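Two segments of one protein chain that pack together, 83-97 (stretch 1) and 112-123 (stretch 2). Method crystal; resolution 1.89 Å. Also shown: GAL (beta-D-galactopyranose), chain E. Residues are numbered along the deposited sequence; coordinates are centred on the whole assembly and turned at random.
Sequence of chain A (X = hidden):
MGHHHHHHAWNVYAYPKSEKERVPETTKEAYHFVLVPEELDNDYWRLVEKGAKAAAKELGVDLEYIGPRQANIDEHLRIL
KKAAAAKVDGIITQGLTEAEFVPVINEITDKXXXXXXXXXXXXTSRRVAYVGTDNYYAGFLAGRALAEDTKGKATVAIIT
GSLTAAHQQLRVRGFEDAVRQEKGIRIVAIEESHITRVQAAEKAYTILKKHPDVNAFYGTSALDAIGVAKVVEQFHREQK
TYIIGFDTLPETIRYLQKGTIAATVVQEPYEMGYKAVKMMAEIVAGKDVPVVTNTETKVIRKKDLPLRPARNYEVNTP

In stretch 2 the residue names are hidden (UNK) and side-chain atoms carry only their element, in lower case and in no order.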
# COMPACT_ATOMS: atom_id res chain seq x y z
N ALA A 83 -15.76 8.32 13.79
CA ALA A 83 -15.87 9.50 12.93
C ALA A 83 -17.27 9.64 12.36
O ALA A 83 -17.79 10.76 12.25
CB ALA A 83 -14.85 9.43 11.79
N ALA A 84 -17.91 8.53 11.97
CA ALA A 84 -19.28 8.64 11.47
C ALA A 84 -20.23 9.09 12.57
O ALA A 84 -21.23 9.78 12.30
CB ALA A 84 -19.75 7.31 10.89
N ALA A 85 -19.95 8.72 13.82
CA ALA A 85 -20.79 9.14 14.93
C ALA A 85 -20.63 10.62 15.23
O ALA A 85 -21.56 11.26 15.73
CB ALA A 85 -20.47 8.30 16.17
N ALA A 86 -19.46 11.19 14.94
CA ALA A 86 -19.24 12.63 15.05
C ALA A 86 -19.84 13.42 13.90
O ALA A 86 -19.66 14.65 13.83
CB ALA A 86 -17.74 12.93 15.15
N LYS A 87 -20.54 12.75 12.99
CA LYS A 87 -21.25 13.39 11.87
C LYS A 87 -20.33 14.27 11.02
O LYS A 87 -20.67 15.41 10.67
CB LYS A 87 -22.46 14.17 12.38
CG LYS A 87 -23.51 13.26 13.01
CD LYS A 87 -24.74 14.07 13.45
CE LYS A 87 -25.96 13.17 13.60
NZ LYS A 87 -27.24 13.95 13.56
N VAL A 88 -19.18 13.72 10.64
CA VAL A 88 -18.24 14.42 9.77
C VAL A 88 -18.82 14.42 8.36
O VAL A 88 -19.78 13.69 8.08
CB VAL A 88 -16.83 13.79 9.80
CG1 VAL A 88 -16.25 13.80 11.22
CG2 VAL A 88 -16.86 12.37 9.23
N ASP A 89 -18.24 15.22 7.47
CA ASP A 89 -18.81 15.42 6.14
C ASP A 89 -18.33 14.39 5.11
O ASP A 89 -18.96 14.25 4.06
CB ASP A 89 -18.49 16.84 5.67
CG ASP A 89 -19.00 17.88 6.64
OD1 ASP A 89 -20.23 18.00 6.76
OD2 ASP A 89 -18.19 18.53 7.34
N GLY A 90 -17.26 13.67 5.41
CA GLY A 90 -16.80 12.63 4.50
C GLY A 90 -15.69 11.85 5.17
O GLY A 90 -15.01 12.38 6.05
N ILE A 91 -15.51 10.59 4.77
CA ILE A 91 -14.53 9.69 5.37
C ILE A 91 -13.73 9.04 4.25
O ILE A 91 -14.31 8.52 3.29
CB ILE A 91 -15.20 8.62 6.26
CG1 ILE A 91 -15.88 9.30 7.46
CG2 ILE A 91 -14.20 7.59 6.72
CD1 ILE A 91 -16.67 8.37 8.36
N ILE A 92 -12.41 9.13 4.34
CA ILE A 92 -11.49 8.57 3.36
C ILE A 92 -10.68 7.48 4.05
O ILE A 92 -10.05 7.75 5.08
CB ILE A 92 -10.58 9.65 2.77
CG1 ILE A 92 -11.42 10.80 2.20
CG2 ILE A 92 -9.63 9.05 1.70
CD1 ILE A 92 -10.65 12.10 2.00
N THR A 93 -10.69 6.27 3.49
CA THR A 93 -10.10 5.12 4.16
C THR A 93 -9.80 4.03 3.14
O THR A 93 -10.42 3.96 2.08
CB THR A 93 -11.05 4.55 5.22
OG1 THR A 93 -10.44 3.42 5.84
CG2 THR A 93 -12.34 4.10 4.55
N GLN A 94 -8.87 3.16 3.50
CA GLN A 94 -8.73 1.90 2.78
C GLN A 94 -9.97 1.04 3.01
O GLN A 94 -10.57 1.06 4.09
CB GLN A 94 -7.52 1.12 3.28
CG GLN A 94 -6.17 1.68 2.96
CD GLN A 94 -5.14 1.12 3.93
OE1 GLN A 94 -5.25 1.33 5.13
NE2 GLN A 94 -4.15 0.37 3.41
N GLY A 95 -10.36 0.30 1.98
CA GLY A 95 -11.27 -0.80 2.20
C GLY A 95 -10.41 -2.00 2.53
O GLY A 95 -10.20 -2.86 1.68
N LEU A 96 -9.88 -2.04 3.76
CA LEU A 96 -8.71 -2.87 4.05
C LEU A 96 -9.00 -4.35 3.84
O LEU A 96 -8.14 -5.09 3.33
CB LEU A 96 -8.24 -2.61 5.48
CG LEU A 96 -6.81 -3.01 5.82
CD1 LEU A 96 -5.83 -2.47 4.77
CD2 LEU A 96 -6.47 -2.47 7.20
N THR A 97 -10.18 -4.82 4.25
CA THR A 97 -10.63 -6.17 3.98
C THR A 97 -12.02 -6.11 3.37
O THR A 97 -12.74 -5.12 3.53
CB THR A 97 -10.68 -7.05 5.23
OG1 THR A 97 -11.63 -6.50 6.16
CG2 THR A 97 -9.31 -7.15 5.87
N UNK A 112 -25.73 8.76 5.37
CA UNK A 112 -25.55 9.97 4.56
C UNK A 112 -24.18 10.61 4.75
O UNK A 112 -24.05 11.83 4.69
n UNK A 112 -29.07 10.95 5.15
o UNK A 112 -28.18 9.51 3.67
c UNK A 112 -28.05 10.42 4.50
c UNK A 112 -26.68 10.98 4.81
N UNK A 113 -23.15 9.80 4.95
CA UNK A 113 -21.77 10.27 4.97
C UNK A 113 -21.05 9.62 3.79
O UNK A 113 -20.98 8.39 3.72
c UNK A 113 -21.07 9.95 6.30
c UNK A 113 -19.63 10.44 6.32
c UNK A 113 -21.82 10.59 7.48
c UNK A 113 -21.11 10.41 8.83
N UNK A 114 -20.56 10.37 2.81
CA UNK A 114 -19.91 9.74 1.65
C UNK A 114 -18.56 9.15 2.03
O UNK A 114 -17.83 9.69 2.86
c UNK A 114 -19.75 10.90 0.66
c UNK A 114 -20.63 11.84 2.68
c UNK A 114 -19.73 12.12 1.50
N UNK A 115 -18.21 8.03 1.38
CA UNK A 115 -16.96 7.34 1.63
C UNK A 115 -16.17 7.29 0.33
O UNK A 115 -16.71 6.88 -0.71
c UNK A 115 -15.85 5.14 2.27
c UNK A 115 -17.80 6.03 3.61
c UNK A 115 -17.18 5.93 2.21
N UNK A 116 -14.92 7.74 0.39
CA UNK A 116 -13.96 7.56 -0.70
C UNK A 116 -12.90 6.59 -0.21
O UNK A 116 -12.33 6.78 0.87
c UNK A 116 -14.38 9.81 -1.80
c UNK A 116 -12.16 8.66 -2.11
c UNK A 116 -13.33 8.90 -1.14
N UNK A 117 -12.67 5.52 -0.97
CA UNK A 117 -11.58 4.63 -0.63
C UNK A 117 -10.29 5.13 -1.24
O UNK A 117 -10.28 5.76 -2.31
c UNK A 117 -13.00 2.63 -0.24
o UNK A 117 -12.28 3.19 -2.46
c UNK A 117 -11.88 3.20 -1.08
N UNK A 118 -9.18 4.85 -0.55
CA UNK A 118 -7.86 5.32 -0.94
C UNK A 118 -6.88 4.17 -0.75
O UNK A 118 -7.00 3.40 0.22
c UNK A 118 -5.82 8.49 -0.02
c UNK A 118 -7.44 6.57 -0.12
c UNK A 118 -7.45 6.28 1.41
c UNK A 118 -6.09 7.12 -0.57
N UNK A 119 -5.94 4.02 -1.70
CA UNK A 119 -4.81 3.09 -1.58
C UNK A 119 -5.22 1.63 -1.72
O UNK A 119 -4.51 0.84 -2.34
c UNK A 119 -2.96 2.30 0.02
o UNK A 119 -1.79 2.54 -0.38
o UNK A 119 -3.26 1.26 0.65
c UNK A 119 -4.05 3.33 -0.25
N UNK A 120 -6.35 1.25 -1.13
CA UNK A 120 -6.89 -0.10 -1.20
C UNK A 120 -8.39 0.03 -1.42
O UNK A 120 -9.06 0.72 -0.64
o UNK A 120 -5.22 -0.84 0.42
c UNK A 120 -7.11 -2.32 0.01
c UNK A 120 -6.62 -0.88 0.11
N UNK A 121 -8.93 -0.62 -2.44
CA UNK A 121 -10.35 -0.45 -2.75
C UNK A 121 -11.23 -1.52 -2.10
O UNK A 121 -10.78 -2.64 -1.82
o UNK A 121 -12.36 -0.02 -5.83
c UNK A 121 -10.58 -0.47 -4.27
c UNK A 121 -11.93 0.13 -4.66
o UNK A 121 -12.57 0.78 -3.79
N UNK A 122 -12.50 -1.16 -1.87
CA UNK A 122 -13.56 -2.12 -1.55
C UNK A 122 -14.62 -2.06 -2.65
O UNK A 122 -15.73 -1.53 -2.44
c UNK A 122 -14.18 -1.84 -0.18
N UNK A 123 -14.33 -2.63 -3.82
CA UNK A 123 -15.15 -2.33 -5.01
C UNK A 123 -16.56 -2.90 -4.97
O UNK A 123 -17.40 -2.46 -5.78
c UNK A 123 -13.23 -3.56 -4.12
c UNK A 123 -13.54 -4.02 -5.53
c UNK A 123 -14.34 -2.94 -6.17
C1 GAL E . 2.33 0.46 0.94
C2 GAL E . 0.82 0.35 1.00
C3 GAL E . 0.25 1.07 2.24
C4 GAL E . 0.90 0.53 3.50
C5 GAL E . 2.41 0.57 3.38
C6 GAL E . 3.11 -0.14 4.55
O1 GAL E . 2.82 -0.23 -0.19
O2 GAL E . 0.22 0.94 -0.17
O3 GAL E . -1.11 0.80 2.35
O4 GAL E . 0.47 -0.82 3.73
O5 GAL E . 2.91 -0.08 2.15
O6 GAL E . 4.47 0.23 4.62

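Position 112 carries two carbons, the second bearing one oxygen and one nitrogen, and touches nothing on stretch 1. An amide this short is asparagine, N112.

Position 113 has four carbons, forked at the first, one arm two carbons long; that arm's tip lies near A84 and the short branch near I91. This is isoleucine. I113 points toward stretch 1, its CD1 4.0 Å from A84 CB and its CG2 4.1 Å from I91 CG1, so it fills the space between the helix end and the strand.

At 114 three carbons close a ring onto the backbone nitrogen, one of them against D89 O: proline. P114 has no N-H to give, but its O accepts from I91 N at 3.1 Å (160°); its CD sits 3.2 Å from D89 O.

Positions 115 and 116 each show one carbon carrying two more, 115 near T93 and 116 near I92, the pattern of valine. V115 CG1 is 4.3 Å from T93 CG2, on the face shared with I91. V116 lies on the other face, its CB 4.3 Å from I92 CG1.

Position 117 has one carbon carrying an oxygen and a carbon, the latter near G95 N: threonine. T117 CG2 approaches G95 N at 4.2 Å, while its hydroxyl donates to position 121.

Position 118 repeats the fork of 113, a branch against I92, hence isoleucine; I118 CG2 packs 3.5 Å from I92 CG2.

Two carbons, the second with two oxygens, one facing Q94, make 119 an aspartate. D119 OD1 accepts from Q94 NE2 at 3.0 Å, and D119 OD2 accepts from galactose O2 at 2.6 Å, fitting a sugar-binding role.

Position 120, again one carbon with an oxygen and a carbon, the latter near L96, is threonine. T120 OG1 donates to D119 OD1 at 2.9 Å, and T120 CG2 reaches L96 CA at 4.4 Å.

Position 121 has the carboxylate pattern of 119, its CB pointing away, so D121; T117 OG1 donates to D121 OD1 at 2.8 Å. A single carbon, near G95, makes 122 alanine, A122 CB lying 3.9 Å from G95 CA. An ideal CB on G95 would clash, 2.5 Å from A122 CB. At 123 three carbons again close a ring onto the backbone nitrogen, out of reach: proline, P123.

The contact is a parallel strand pair, axes 18° apart, 775 Å² buried. I91 and T93 both donate and accept: besides the bond to P114, V116 N reaches I91 O at 3.1 Å, T93 N reaches V116 O at 3.1 Å, and I118 N reaches T93 O at 3.0 Å. Beyond the strands, G95 N to T120 O (3.0 Å, 169°) extends the pairing past D119.

Stretch 2 112-123: NIPVVTIDTDAP
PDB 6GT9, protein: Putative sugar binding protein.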